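Hemolysin activator protein CdiB (Acinetobacter baumannii ACICU, PDB 6WIL) probably serves as the outer-membrane TpsB transporter of a contact-dependent growth inhibition system, exporting its partner toxin protein to the cell surface. Local coordinates at residues P40-K45 and L100-N105; Y106-L111 and S119-S124; S342-N347 and N352-K357. All blocks are in the same frame, centred on the assembly; numbering follows the deposited sequence.

How the contacts relate
Contacts 1 and 2 lie side by side on helix 97-113 of the first POTRA domain, their centres about 10 Å apart, whereas contact 3 sits at the far end of the barrel, its centre about 70 Å from that of contact 1. Contact 2 is the buried one: apolar side chains pack the helix on its strand while a glutamine amide pairs with strand backbone. Contacts 1 and 3 are both partly buried. Contact 1, a loop laid on the preceding turns of the same helix, has the smaller interface and no clear hydrogen bond across it. Contact 3 joins two adjacent barrel strands by main-chain bonds and carries polar and charged side chains near the hairpin end.

Contact 1: P40-K45 and L100-N105; sequences PLQDFK and LHNIVN
The loop that leads from helix 8-27 to strand 55-56 rests here on helix 97-113 of the first POTRA domain, with Gln42 and Phe44 of 40-45 meeting Asn102 and Asn105 of 100-105. The chain of Gln42 is extended beyond CG and carries its carboxamide across to the helix, where it ends beside the amides of Asn102 and Asn105, which are one turn apart. The flat groups do not stack: the Gln42 amide plane is steeply turned against both. Two residues along, Phe44 holds CG anti to its carbonyl carbon (chi1 -52°), and its ring swings in beside the helix backbone. Ring atom CZ of Phe44 comes within 4.0 Å of Asn105 O, which approaches obliquely, and CE1 lies 4.4 Å from Asn105 CB. One face of this ring is covered from within its own segment: Gln42 O stands 3.2 Å above the ring plane of Phe44, over its centre, so the chain curls round its own aromatic group. On the helix, Asn105 ND2 lies 3.1 Å above the imidazole plane of His101, displaced toward the rim. The interface is small, 167 Å² in all. Beyond it, Phe44 O is hydrogen-bonded to His86 NE2, and the Phe44 ring meets Tyr106 farther along helix 97-113, with the planes inclined at about 60°. Ile103 points away from 40-45 and packs against Leu47, Ile90 and Ile95, the last on the short strand 94-95.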
ATOM      1  N   PRO A  40      -8.830  22.042 -15.180  1.00129.47           N
ATOM      2  CA  PRO A  40      -9.627  23.213 -15.580  1.00115.99           C
ATOM      3  C   PRO A  40      -8.849  24.087 -16.554  1.00117.04           C
ATOM      4  O   PRO A  40      -7.832  24.685 -16.193  1.00114.96           O
ATOM      5  CB  PRO A  40      -9.890  23.939 -14.253  1.00106.97           C
ATOM      6  CG  PRO A  40      -9.614  22.929 -13.185  1.00103.49           C
ATOM      7  CD  PRO A  40      -8.546  22.037 -13.735  1.00120.49           C
ATOM      8  N   LEU A  41      -9.320  24.141 -17.802  1.00115.02           N
ATOM      9  CA  LEU A  41      -8.741  25.061 -18.776  1.00117.11           C
ATOM     10  C   LEU A  41      -8.877  26.500 -18.297  1.00119.86           C
ATOM     11  O   LEU A  41      -7.889  27.231 -18.169  1.00118.79           O
ATOM     12  CB  LEU A  41      -9.421  24.885 -20.134  1.00107.75           C
ATOM     13  CG  LEU A  41      -9.038  25.936 -21.181  1.00 93.17           C
ATOM     14  CD1 LEU A  41      -7.860  25.461 -22.022  1.00 97.02           C
ATOM     15  CD2 LEU A  41     -10.225  26.313 -22.056  1.00 80.41           C
ATOM     16  N   GLN A  42     -10.109  26.916 -18.032  1.00122.31           N
ATOM     17  CA  GLN A  42     -10.431  28.214 -17.463  1.00109.91           C
ATOM     18  C   GLN A  42     -10.938  27.998 -16.048  1.00108.15           C
ATOM     19  O   GLN A  42     -11.813  27.153 -15.828  1.00119.76           O
ATOM     20  CB  GLN A  42     -11.504  28.910 -18.303  1.00105.77           C
ATOM     21  CG  GLN A  42     -12.501  27.914 -18.899  1.00105.88           C
ATOM     22  CD  GLN A  42     -13.884  28.496 -19.126  1.00104.89           C
ATOM     23  OE1 GLN A  42     -14.392  29.268 -18.312  1.00102.44           O
ATOM     24  NE2 GLN A  42     -14.503  28.121 -20.241  1.00 90.07           N
ATOM     25  N   ASP A  43     -10.395  28.737 -15.086  1.00108.84           N
ATOM     26  CA  ASP A  43     -10.996  28.681 -13.766  1.00104.06           C
ATOM     27  C   ASP A  43     -12.383  29.305 -13.827  1.00 95.46           C
ATOM     28  O   ASP A  43     -12.649  30.215 -14.618  1.00 94.83           O
ATOM     29  CB  ASP A  43     -10.140  29.387 -12.717  1.00113.58           C
ATOM     30  CG  ASP A  43     -10.460  28.920 -11.301  1.00107.83           C
ATOM     31  OD1 ASP A  43     -11.562  28.366 -11.087  1.00 92.39           O
ATOM     32  OD2 ASP A  43      -9.609  29.100 -10.402  1.00 85.71           O
ATOM     33  N   PHE A  44     -13.279  28.788 -12.993  1.00 76.58           N
ATOM     34  CA  PHE A  44     -14.693  29.117 -13.080  1.00 76.62           C
ATOM     35  C   PHE A  44     -15.120  30.122 -12.020  1.00 63.03           C
ATOM     36  O   PHE A  44     -16.240  30.042 -11.502  1.00 56.81           O
ATOM     37  CB  PHE A  44     -15.512  27.832 -13.004  1.00 72.09           C
ATOM     38  CG  PHE A  44     -15.074  26.788 -13.997  1.00 74.36           C
ATOM     39  CD1 PHE A  44     -15.412  26.905 -15.338  1.00 75.66           C
ATOM     40  CD2 PHE A  44     -14.314  25.700 -13.597  1.00 77.21           C
ATOM     41  CE1 PHE A  44     -15.007  25.954 -16.257  1.00 72.98           C
ATOM     42  CE2 PHE A  44     -13.906  24.745 -14.512  1.00 71.09           C
ATOM     43  CZ  PHE A  44     -14.253  24.872 -15.842  1.00 83.32           C
ATOM     44  N   LYS A  45     -14.239  31.075 -11.695  1.00 72.09           N
ATOM     45  CA  LYS A  45     -14.570  32.119 -10.730  1.00 75.02           C
ATOM     46  C   LYS A  45     -15.838  32.855 -11.135  1.00 64.72           C
ATOM     47  O   LYS A  45     -16.757  33.030 -10.325  1.00 68.57           O
ATOM     48  CB  LYS A  45     -13.401  33.099 -10.594  1.00 76.99           C
ATOM     49  CG  LYS A  45     -12.620  32.974  -9.293  1.00 86.69           C
ATOM     50  CD  LYS A  45     -11.488  33.993  -9.219  1.00 98.35           C
ATOM     51  CE  LYS A  45     -12.009  35.422  -9.096  1.00 98.42           C
ATOM     52  NZ  LYS A  45     -12.703  35.675  -7.800  1.00 83.54           N
ATOM     53  N   LEU A 100     -23.577  31.218 -21.175  1.00 45.79           N
ATOM     54  CA  LEU A 100     -24.126  29.880 -21.352  1.00 45.34           C
ATOM     55  C   LEU A 100     -23.027  28.886 -21.708  1.00 52.46           C
ATOM     56  O   LEU A 100     -23.019  27.752 -21.213  1.00 49.95           O
ATOM     57  CB  LEU A 100     -25.217  29.900 -22.423  1.00 45.36           C
ATOM     58  CG  LEU A 100     -25.902  28.569 -22.741  1.00 48.05           C
ATOM     59  CD1 LEU A 100     -26.504  27.957 -21.488  1.00 46.99           C
ATOM     60  CD2 LEU A 100     -26.964  28.756 -23.811  1.00 59.71           C
ATOM     61  N   HIS A 101     -22.077  29.304 -22.547  1.00 43.61           N
ATOM     62  CA  HIS A 101     -20.945  28.445 -22.875  1.00 49.14           C
ATOM     63  C   HIS A 101     -20.108  28.141 -21.638  1.00 58.20           C
ATOM     64  O   HIS A 101     -19.612  27.020 -21.473  1.00 51.80           O
ATOM     65  CB  HIS A 101     -20.089  29.103 -23.957  1.00 42.26           C
ATOM     66  CG  HIS A 101     -18.951  28.253 -24.431  1.00 74.82           C
ATOM     67  ND1 HIS A 101     -19.069  26.895 -24.629  1.00 78.97           N
ATOM     68  CD2 HIS A 101     -17.675  28.571 -24.752  1.00 83.31           C
ATOM     69  CE1 HIS A 101     -17.914  26.412 -25.051  1.00 79.55           C
ATOM     70  NE2 HIS A 101     -17.052  27.408 -25.134  1.00 74.50           N
ATOM     71  N   ASN A 102     -19.948  29.127 -20.751  1.00 49.10           N
ATOM     72  CA  ASN A 102     -19.152  28.920 -19.546  1.00 46.34           C
ATOM     73  C   ASN A 102     -19.882  28.037 -18.541  1.00 38.31           C
ATOM     74  O   ASN A 102     -19.262  27.194 -17.885  1.00 46.82           O
ATOM     75  CB  ASN A 102     -18.791  30.267 -18.917  1.00 51.10           C
ATOM     76  CG  ASN A 102     -17.858  31.084 -19.788  1.00 59.41           C
ATOM     77  OD1 ASN A 102     -17.153  30.542 -20.641  1.00 61.57           O
ATOM     78  ND2 ASN A 102     -17.840  32.397 -19.572  1.00 54.41           N
ATOM     79  N   ILE A 103     -21.197  28.223 -18.399  1.00 41.88           N
ATOM     80  CA  ILE A 103     -21.980  27.359 -17.518  1.00 35.85           C
ATOM     81  C   ILE A 103     -21.910  25.915 -17.997  1.00 49.81           C
ATOM     82  O   ILE A 103     -21.765  24.985 -17.194  1.00 40.13           O
ATOM     83  CB  ILE A 103     -23.432  27.864 -17.432  1.00 39.18           C
ATOM     84  CG1 ILE A 103     -23.490  29.174 -16.643  1.00 48.22           C
ATOM     85  CG2 ILE A 103     -24.341  26.808 -16.808  1.00 39.49           C
ATOM     86  CD1 ILE A 103     -24.717  30.014 -16.943  1.00 51.51           C
ATOM     87  N   VAL A 104     -21.988  25.708 -19.313  1.00 48.79           N
ATOM     88  CA  VAL A 104     -21.891  24.362 -19.865  1.00 41.54           C
ATOM     89  C   VAL A 104     -20.501  23.781 -19.621  1.00 39.67           C
ATOM     90  O   VAL A 104     -20.362  22.631 -19.189  1.00 46.53           O
ATOM     91  CB  VAL A 104     -22.257  24.371 -21.362  1.00 49.20           C
ATOM     92  CG1 VAL A 104     -21.643  23.177 -22.077  1.00 34.87           C
ATOM     93  CG2 VAL A 104     -23.767  24.363 -21.528  1.00 34.93           C
ATOM     94  N   ASN A 105     -19.452  24.568 -19.882  1.00 47.60           N
ATOM     95  CA  ASN A 105     -18.093  24.085 -19.640  1.00 40.25           C
ATOM     96  C   ASN A 105     -17.864  23.759 -18.173  1.00 47.50           C
ATOM     97  O   ASN A 105     -17.102  22.839 -17.853  1.00 49.39           O
ATOM     98  CB  ASN A 105     -17.068  25.117 -20.105  1.00 48.92           C
ATOM     99  CG  ASN A 105     -16.862  25.100 -21.600  1.00 62.64           C
ATOM    100  OD1 ASN A 105     -16.949  24.050 -22.239  1.00 73.05           O
ATOM    101  ND2 ASN A 105     -16.583  26.266 -22.170  1.00 73.28           N
TER

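Contact 2: Y106-L111 and S119-S124; sequences YAQNEL and SQIVVS
Gln108 CG stands anti to the backbone N (chi1 174°), and a bend at chi2 (72°) then turns the carboxamide toward strand 120-123, where it meets the main chain on both sides of Gln120. Its OE1 accepts Ile121 N at 3.0 Å, with the donor tilted somewhat out of the carbonyl plane, while its NE2 donates almost straight to Ser119 O at 3.2 Å (171°). Two bonds thus fix the rotation of the amide, which pairs with a C=O and an N-H much as a neighbouring strand would. The side chain of Gln120 starts off away from the helix but folds back, so that its amide stacks on that of Gln108 with the planes nearly parallel; Gln120 NE2 is steadied by Ile121 O, 3.2 Å away. This is the helix-on-sheet packing of a POTRA domain: the axis of 106-111, on helix 97-113, runs roughly antiparallel to that of 120-123, 7.9 Å away at the closest approach. Gln108 serves one edge of strand 120-123, whose Gln120 and Val122 bond through their backbones to Gln138 and Ser136 of strand 132-149. Beneath the polar pair, Ile121 points at the helix: its CG1 lies 4.0 Å from Leu111 CD2 and 4.2 Å from Ala107 CB. Leu111 CD2 also presses on Ser119 CB at 3.6 Å, where the strand begins. Helix 77-85 touches the same layer through Val79 and Ile83, which lie against Ala107, and Phe76 and Phe116 reach Leu111. Ser119 OG is hydrogen-bonded to Gly140 N.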
ATOM      1  N   TYR A 106     -18.500  24.507 -17.270  1.00 50.71           N
ATOM      2  CA  TYR A 106     -18.361  24.233 -15.844  1.00 45.24           C
ATOM      3  C   TYR A 106     -19.048  22.927 -15.466  1.00 47.66           C
ATOM      4  O   TYR A 106     -18.495  22.125 -14.705  1.00 44.17           O
ATOM      5  CB  TYR A 106     -18.931  25.402 -15.037  1.00 41.98           C
ATOM      6  CG  TYR A 106     -18.863  25.238 -13.535  1.00 43.68           C
ATOM      7  CD1 TYR A 106     -17.644  25.137 -12.881  1.00 54.16           C
ATOM      8  CD2 TYR A 106     -20.020  25.212 -12.768  1.00 48.46           C
ATOM      9  CE1 TYR A 106     -17.576  25.003 -11.506  1.00 53.32           C
ATOM     10  CE2 TYR A 106     -19.963  25.076 -11.392  1.00 48.53           C
ATOM     11  CZ  TYR A 106     -18.738  24.971 -10.768  1.00 52.01           C
ATOM     12  OH  TYR A 106     -18.674  24.836  -9.400  1.00 73.63           O
ATOM     13  N   ALA A 107     -20.254  22.695 -15.993  1.00 36.03           N
ATOM     14  CA  ALA A 107     -20.957  21.451 -15.713  1.00 39.41           C
ATOM     15  C   ALA A 107     -20.279  20.249 -16.356  1.00 41.32           C
ATOM     16  O   ALA A 107     -20.474  19.121 -15.892  1.00 40.65           O
ATOM     17  CB  ALA A 107     -22.407  21.552 -16.184  1.00 30.18           C
ATOM     18  N   GLN A 108     -19.488  20.463 -17.409  1.00 36.48           N
ATOM     19  CA  GLN A 108     -18.761  19.367 -18.037  1.00 44.06           C
ATOM     20  C   GLN A 108     -17.484  19.045 -17.275  1.00 52.00           C
ATOM     21  O   GLN A 108     -17.110  17.873 -17.152  1.00 48.29           O
ATOM     22  CB  GLN A 108     -18.447  19.714 -19.494  1.00 37.67           C
ATOM     23  CG  GLN A 108     -17.554  18.710 -20.212  1.00 44.03           C
ATOM     24  CD  GLN A 108     -18.260  17.404 -20.532  1.00 53.98           C
ATOM     25  OE1 GLN A 108     -19.485  17.310 -20.461  1.00 44.73           O
ATOM     26  NE2 GLN A 108     -17.483  16.388 -20.893  1.00 58.90           N
ATOM     27  N   ASN A 109     -16.800  20.071 -16.761  1.00 53.17           N
ATOM     28  CA  ASN A 109     -15.654  19.830 -15.891  1.00 41.66           C
ATOM     29  C   ASN A 109     -16.075  19.068 -14.643  1.00 39.70           C
ATOM     30  O   ASN A 109     -15.348  18.189 -14.167  1.00 54.74           O
ATOM     31  CB  ASN A 109     -14.991  21.158 -15.520  1.00 50.63           C
ATOM     32  CG  ASN A 109     -13.852  20.988 -14.533  1.00 64.31           C
ATOM     33  OD1 ASN A 109     -12.745  20.607 -14.907  1.00 70.81           O
ATOM     34  ND2 ASN A 109     -14.117  21.283 -13.264  1.00 46.85           N
ATOM     35  N   GLU A 110     -17.256  19.383 -14.108  1.00 41.45           N
ATOM     36  CA  GLU A 110     -17.773  18.638 -12.967  1.00 41.96           C
ATOM     37  C   GLU A 110     -18.070  17.193 -13.349  1.00 55.27           C
ATOM     38  O   GLU A 110     -17.910  16.279 -12.531  1.00 40.62           O
ATOM     39  CB  GLU A 110     -19.029  19.319 -12.424  1.00 34.01           C
ATOM     40  CG  GLU A 110     -19.360  18.921 -11.007  1.00 61.47           C
ATOM     41  CD  GLU A 110     -18.184  19.121 -10.074  1.00 63.50           C
ATOM     42  OE1 GLU A 110     -17.666  20.258 -10.006  1.00 65.66           O
ATOM     43  OE2 GLU A 110     -17.766  18.136  -9.427  1.00 78.32           O
ATOM     44  N   LEU A 111     -18.505  16.973 -14.590  1.00 44.21           N
ATOM     45  CA  LEU A 111     -18.718  15.616 -15.080  1.00 43.91           C
ATOM     46  C   LEU A 111     -17.407  14.841 -15.110  1.00 44.96           C
ATOM     47  O   LEU A 111     -17.340  13.690 -14.663  1.00 41.23           O
ATOM     48  CB  LEU A 111     -19.356  15.668 -16.471  1.00 42.25           C
ATOM     49  CG  LEU A 111     -20.173  14.464 -16.935  1.00 53.87           C
ATOM     50  CD1 LEU A 111     -21.327  14.216 -15.977  1.00 40.00           C
ATOM     51  CD2 LEU A 111     -20.690  14.692 -18.350  1.00 55.82           C
ATOM     52  N   SER A 119     -19.048  10.936 -21.228  1.00 34.98           N
ATOM     53  CA  SER A 119     -20.337  11.602 -21.182  1.00 42.48           C
ATOM     54  C   SER A 119     -20.168  13.080 -21.518  1.00 45.83           C
ATOM     55  O   SER A 119     -19.072  13.639 -21.428  1.00 48.12           O
ATOM     56  CB  SER A 119     -20.987  11.431 -19.808  1.00 38.00           C
ATOM     57  OG  SER A 119     -21.482  10.113 -19.650  1.00 48.66           O
ATOM     58  N   GLN A 120     -21.270  13.709 -21.926  1.00 43.20           N
ATOM     59  CA  GLN A 120     -21.233  15.086 -22.406  1.00 49.92           C
ATOM     60  C   GLN A 120     -22.485  15.828 -21.970  1.00 46.02           C
ATOM     61  O   GLN A 120     -23.602  15.338 -22.162  1.00 45.00           O
ATOM     62  CB  GLN A 120     -21.102  15.137 -23.933  1.00 45.38           C
ATOM     63  CG  GLN A 120     -21.072  16.544 -24.513  1.00 60.42           C
ATOM     64  CD  GLN A 120     -19.796  17.294 -24.176  1.00 67.41           C
ATOM     65  OE1 GLN A 120     -18.691  16.810 -24.426  1.00 56.09           O
ATOM     66  NE2 GLN A 120     -19.943  18.487 -23.605  1.00 64.74           N
ATOM     67  N   ILE A 121     -22.292  17.005 -21.386  1.00 45.50           N
ATOM     68  CA  ILE A 121     -23.402  17.890 -21.054  1.00 47.59           C
ATOM     69  C   ILE A 121     -23.839  18.616 -22.317  1.00 45.17           C
ATOM     70  O   ILE A 121     -23.023  19.240 -23.004  1.00 50.49           O
ATOM     71  CB  ILE A 121     -22.997  18.885 -19.953  1.00 48.46           C
ATOM     72  CG1 ILE A 121     -22.642  18.148 -18.661  1.00 48.05           C
ATOM     73  CG2 ILE A 121     -24.115  19.883 -19.696  1.00 37.00           C
ATOM     74  CD1 ILE A 121     -23.822  17.455 -18.012  1.00 37.96           C
ATOM     75  N   VAL A 122     -25.126  18.524 -22.638  1.00 46.84           N
ATOM     76  CA  VAL A 122     -25.699  19.283 -23.739  1.00 58.12           C
ATOM     77  C   VAL A 122     -26.803  20.171 -23.186  1.00 46.11           C
ATOM     78  O   VAL A 122     -27.295  19.979 -22.069  1.00 37.49           O
ATOM     79  CB  VAL A 122     -26.239  18.380 -24.868  1.00 42.85           C
ATOM     80  CG1 VAL A 122     -25.118  17.537 -25.451  1.00 48.25           C
ATOM     81  CG2 VAL A 122     -27.364  17.503 -24.357  1.00 45.55           C
ATOM     82  N   VAL A 123     -27.188  21.160 -23.984  1.00 52.40           N
ATOM     83  CA  VAL A 123     -28.227  22.109 -23.614  1.00 55.13           C
ATOM     84  C   VAL A 123     -29.402  21.933 -24.564  1.00 53.11           C
ATOM     85  O   VAL A 123     -29.213  21.728 -25.768  1.00 58.92           O
ATOM     86  CB  VAL A 123     -27.700  23.560 -23.630  1.00 49.51           C
ATOM     87  CG1 VAL A 123     -26.967  23.851 -24.929  1.00 56.59           C
ATOM     88  CG2 VAL A 123     -28.837  24.552 -23.413  1.00 42.06           C
ATOM     89  N   SER A 124     -30.613  21.982 -24.013  1.00 58.11           N
ATOM     90  CA  SER A 124     -31.840  21.991 -24.798  1.00 62.53           C
ATOM     91  C   SER A 124     -32.379  23.417 -24.851  1.00 44.96           C
ATOM     92  O   SER A 124     -33.277  23.772 -24.076  1.00 50.42           O
ATOM     93  CB  SER A 124     -32.868  21.035 -24.191  1.00 60.22           C
ATOM     94  OG  SER A 124     -32.243  19.848 -23.730  1.00 73.99           O
TER

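Contact 3: S342-N347 and N352-K357; sequences SQSFLN and NVLHRK. With SO4 (sulfate ion), chain C.
Ser342 O is gripped from two neighbouring residues of 352-357. Arg356 N donates to it in the carbonyl plane at 2.7 Å and nearly straight (169°), and His355 CA adds a CH...O contact at 3.3 Å. The return bond, Ser342 N to Arg356 O, is also 2.7 Å long but more bent (138°), and the two together make an antiparallel hydrogen-bonded pair. Before it, Asn352 to His355 form a type I turn closed by His355 N and Asn352 O, a small excursion that breaks the regular pairing. Leu354 points back from this turn and lays CD1 on Ser344, 3.8 Å from its OG. His355, with CG anti to its backbone N (chi1 -172°), runs alongside Gln343; Gln343 OE1 approaches the edge of the imidazole at CD2, 3.6 Å away, the amide and ring being steeply inclined to each other. Gln343 NE2 is held by Asn311 OD1 on the adjoining strand 308-326. Ser342 and Arg356 share one face of the sheet, where the arginine bends at chi3 and one face of its guanidinium is overlain by Leu354 CD2. NH1 of Arg356 forms a salt bridge with Asp5 OD2, tying the N-terminal segment to this hairpin. At the far end of 342-347, Asn347 ND2 donates to O1 of a sulfate ion at 2.9 Å, and also to Pro305 O, while its OD1 accepts Ile307 N; the sulfate probably came from the crystallisation liquor. The whole is an irregular end of a beta hairpin, strands 329-346 and 349-371, in the 16-stranded antiparallel barrel characteristic of TpsB transporters of the Omp85 superfamily.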
ATOM      1  N   SER A 342       1.608 -20.466  20.130  1.00 53.42           N
ATOM      2  CA  SER A 342       3.030 -20.521  20.433  1.00 50.43           C
ATOM      3  C   SER A 342       3.259 -21.440  21.621  1.00 53.55           C
ATOM      4  O   SER A 342       2.503 -21.405  22.596  1.00 60.96           O
ATOM      5  CB  SER A 342       3.585 -19.125  20.735  1.00 43.23           C
ATOM      6  OG  SER A 342       4.901 -19.200  21.251  1.00 69.71           O
ATOM      7  N   GLN A 343       4.307 -22.257  21.534  1.00 47.99           N
ATOM      8  CA  GLN A 343       4.707 -23.117  22.639  1.00 65.14           C
ATOM      9  C   GLN A 343       6.226 -23.188  22.694  1.00 46.65           C
ATOM     10  O   GLN A 343       6.904 -23.101  21.667  1.00 39.59           O
ATOM     11  CB  GLN A 343       4.106 -24.520  22.510  1.00 39.14           C
ATOM     12  CG  GLN A 343       4.443 -25.235  21.225  1.00 51.73           C
ATOM     13  CD  GLN A 343       3.654 -26.516  21.068  1.00 63.61           C
ATOM     14  OE1 GLN A 343       2.744 -26.794  21.851  1.00 55.11           O
ATOM     15  NE2 GLN A 343       3.994 -27.305  20.055  1.00 58.06           N
ATOM     16  N   SER A 344       6.755 -23.334  23.907  1.00 42.05           N
ATOM     17  CA  SER A 344       8.191 -23.358  24.147  1.00 50.88           C
ATOM     18  C   SER A 344       8.591 -24.655  24.843  1.00 50.51           C
ATOM     19  O   SER A 344       7.785 -25.296  25.524  1.00 50.70           O
ATOM     20  CB  SER A 344       8.629 -22.157  24.993  1.00 58.54           C
ATOM     21  OG  SER A 344       8.182 -20.940  24.421  1.00 55.03           O
ATOM     22  N   PHE A 345       9.856 -25.035  24.673  1.00 47.55           N
ATOM     23  CA  PHE A 345      10.370 -26.279  25.230  1.00 40.93           C
ATOM     24  C   PHE A 345      11.743 -26.049  25.843  1.00 49.08           C
ATOM     25  O   PHE A 345      12.469 -25.120  25.479  1.00 47.12           O
ATOM     26  CB  PHE A 345      10.481 -27.387  24.170  1.00 52.01           C
ATOM     27  CG  PHE A 345       9.168 -27.797  23.570  1.00 54.78           C
ATOM     28  CD1 PHE A 345       8.609 -27.072  22.529  1.00 50.88           C
ATOM     29  CD2 PHE A 345       8.504 -28.920  24.032  1.00 48.19           C
ATOM     30  CE1 PHE A 345       7.403 -27.452  21.972  1.00 51.50           C
ATOM     31  CE2 PHE A 345       7.300 -29.307  23.478  1.00 52.35           C
ATOM     32  CZ  PHE A 345       6.748 -28.572  22.445  1.00 54.34           C
ATOM     33  N   LEU A 346      12.094 -26.925  26.781  1.00 49.38           N
ATOM     34  CA  LEU A 346      13.449 -27.015  27.314  1.00 54.71           C
ATOM     35  C   LEU A 346      13.855 -28.482  27.279  1.00 49.77           C
ATOM     36  O   LEU A 346      13.303 -29.297  28.025  1.00 51.53           O
ATOM     37  CB  LEU A 346      13.537 -26.445  28.729  1.00 45.28           C
ATOM     38  CG  LEU A 346      14.934 -26.453  29.351  1.00 60.31           C
ATOM     39  CD1 LEU A 346      15.973 -25.958  28.355  1.00 51.01           C
ATOM     40  CD2 LEU A 346      14.959 -25.598  30.610  1.00 54.29           C
ATOM     41  N   ASN A 347      14.808 -28.810  26.406  1.00 46.37           N
ATOM     42  CA  ASN A 347      15.264 -30.184  26.196  1.00 47.84           C
ATOM     43  C   ASN A 347      14.079 -31.132  26.019  1.00 57.28           C
ATOM     44  O   ASN A 347      13.972 -32.167  26.680  1.00 70.46           O
ATOM     45  CB  ASN A 347      16.169 -30.648  27.339  1.00 53.26           C
ATOM     46  CG  ASN A 347      17.483 -29.892  27.390  1.00 61.05           C
ATOM     47  OD1 ASN A 347      17.804 -29.113  26.490  1.00 65.95           O
ATOM     48  ND2 ASN A 347      18.260 -30.129  28.441  1.00 53.60           N
ATOM     49  N   ASN A 352       4.681 -25.160  30.342  1.00 43.37           N
ATOM     50  CA  ASN A 352       3.236 -24.984  30.208  1.00 56.66           C
ATOM     51  C   ASN A 352       2.844 -23.510  30.170  1.00 51.96           C
ATOM     52  O   ASN A 352       2.071 -23.088  29.302  1.00 50.66           O
ATOM     53  CB  ASN A 352       2.507 -25.701  31.346  1.00 40.68           C
ATOM     54  CG  ASN A 352       2.386 -27.199  31.114  1.00 62.85           C
ATOM     55  OD1 ASN A 352       3.148 -27.787  30.347  1.00 50.01           O
ATOM     56  ND2 ASN A 352       1.417 -27.821  31.776  1.00 72.50           N
ATOM     57  N   VAL A 353       3.369 -22.708  31.100  1.00 53.03           N
ATOM     58  CA  VAL A 353       2.951 -21.313  31.208  1.00 59.81           C
ATOM     59  C   VAL A 353       3.339 -20.471  30.002  1.00 64.24           C
ATOM     60  O   VAL A 353       2.907 -19.317  29.905  1.00 56.34           O
ATOM     61  CB  VAL A 353       3.519 -20.662  32.486  1.00 47.16           C
ATOM     62  CG1 VAL A 353       2.943 -21.333  33.721  1.00 58.36           C
ATOM     63  CG2 VAL A 353       5.038 -20.728  32.490  1.00 39.03           C
ATOM     64  N   LEU A 354       4.134 -21.009  29.081  1.00 54.80           N
ATOM     65  CA  LEU A 354       4.499 -20.295  27.865  1.00 54.60           C
ATOM     66  C   LEU A 354       3.697 -20.738  26.651  1.00 55.32           C
ATOM     67  O   LEU A 354       3.962 -20.263  25.542  1.00 63.23           O
ATOM     68  CB  LEU A 354       5.994 -20.456  27.584  1.00 54.82           C
ATOM     69  CG  LEU A 354       6.902 -19.703  28.555  1.00 54.01           C
ATOM     70  CD1 LEU A 354       8.323 -19.659  28.022  1.00 47.68           C
ATOM     71  CD2 LEU A 354       6.371 -18.296  28.805  1.00 45.69           C
ATOM     72  N   HIS A 355       2.729 -21.634  26.829  1.00 44.65           N
ATOM     73  CA  HIS A 355       1.830 -22.021  25.749  1.00 50.16           C
ATOM     74  C   HIS A 355       0.781 -20.930  25.573  1.00 62.03           C
ATOM     75  O   HIS A 355      -0.009 -20.668  26.487  1.00 52.54           O
ATOM     76  CB  HIS A 355       1.177 -23.364  26.059  1.00 50.17           C
ATOM     77  CG  HIS A 355       0.386 -23.931  24.921  1.00 63.06           C
ATOM     78  ND1 HIS A 355      -0.835 -23.422  24.534  1.00 72.41           N
ATOM     79  CD2 HIS A 355       0.639 -24.972  24.092  1.00 61.75           C
ATOM     80  CE1 HIS A 355      -1.298 -24.120  23.513  1.00 84.57           C
ATOM     81  NE2 HIS A 355      -0.423 -25.067  23.224  1.00 65.08           N
ATOM     82  N   ARG A 356       0.771 -20.290  24.406  1.00 50.43           N
ATOM     83  CA  ARG A 356      -0.061 -19.114  24.181  1.00 64.92           C
ATOM     84  C   ARG A 356      -0.845 -19.268  22.889  1.00 46.74           C
ATOM     85  O   ARG A 356      -0.255 -19.400  21.813  1.00 44.36           O
ATOM     86  CB  ARG A 356       0.794 -17.844  24.143  1.00 60.77           C
ATOM     87  CG  ARG A 356       1.320 -17.436  25.508  1.00 59.74           C
ATOM     88  CD  ARG A 356       2.405 -16.376  25.421  1.00 66.22           C
ATOM     89  NE  ARG A 356       3.649 -16.895  24.859  1.00 74.67           N
ATOM     90  CZ  ARG A 356       4.858 -16.455  25.195  1.00 77.30           C
ATOM     91  NH1 ARG A 356       5.940 -16.982  24.634  1.00 68.30           N
ATOM     92  NH2 ARG A 356       4.988 -15.501  26.106  1.00 79.15           N
ATOM     93  N   LYS A 357      -2.170 -19.257  22.999  1.00 46.50           N
ATOM     94  CA  LYS A 357      -3.065 -19.104  21.860  1.00 58.86           C
ATOM     95  C   LYS A 357      -3.735 -17.742  21.955  1.00 52.64           C
ATOM     96  O   LYS A 357      -4.308 -17.403  22.995  1.00 53.98           O
ATOM     97  CB  LYS A 357      -4.129 -20.204  21.823  1.00 43.39           C
ATOM     98  CG  LYS A 357      -3.601 -21.624  21.741  1.00 63.54           C
ATOM     99  CD  LYS A 357      -4.756 -22.596  21.529  1.00 73.11           C
ATOM    100  CE  LYS A 357      -4.366 -24.028  21.856  1.00 75.84           C
ATOM    101  NZ  LYS A 357      -5.522 -24.956  21.708  1.00 72.77           N
TER
HETATM  102  S   SO4 C 602      17.219 -33.279  29.903  0.80108.31           S
HETATM  103  O1  SO4 C 602      17.257 -31.947  30.499  0.80 79.46           O
HETATM  104  O2  SO4 C 602      17.330 -34.289  30.954  0.80 92.43           O
HETATM  105  O3  SO4 C 602      18.332 -33.419  28.967  0.80 85.83           O
HETATM  106  O4  SO4 C 602      15.955 -33.459  29.192  0.80 85.07           O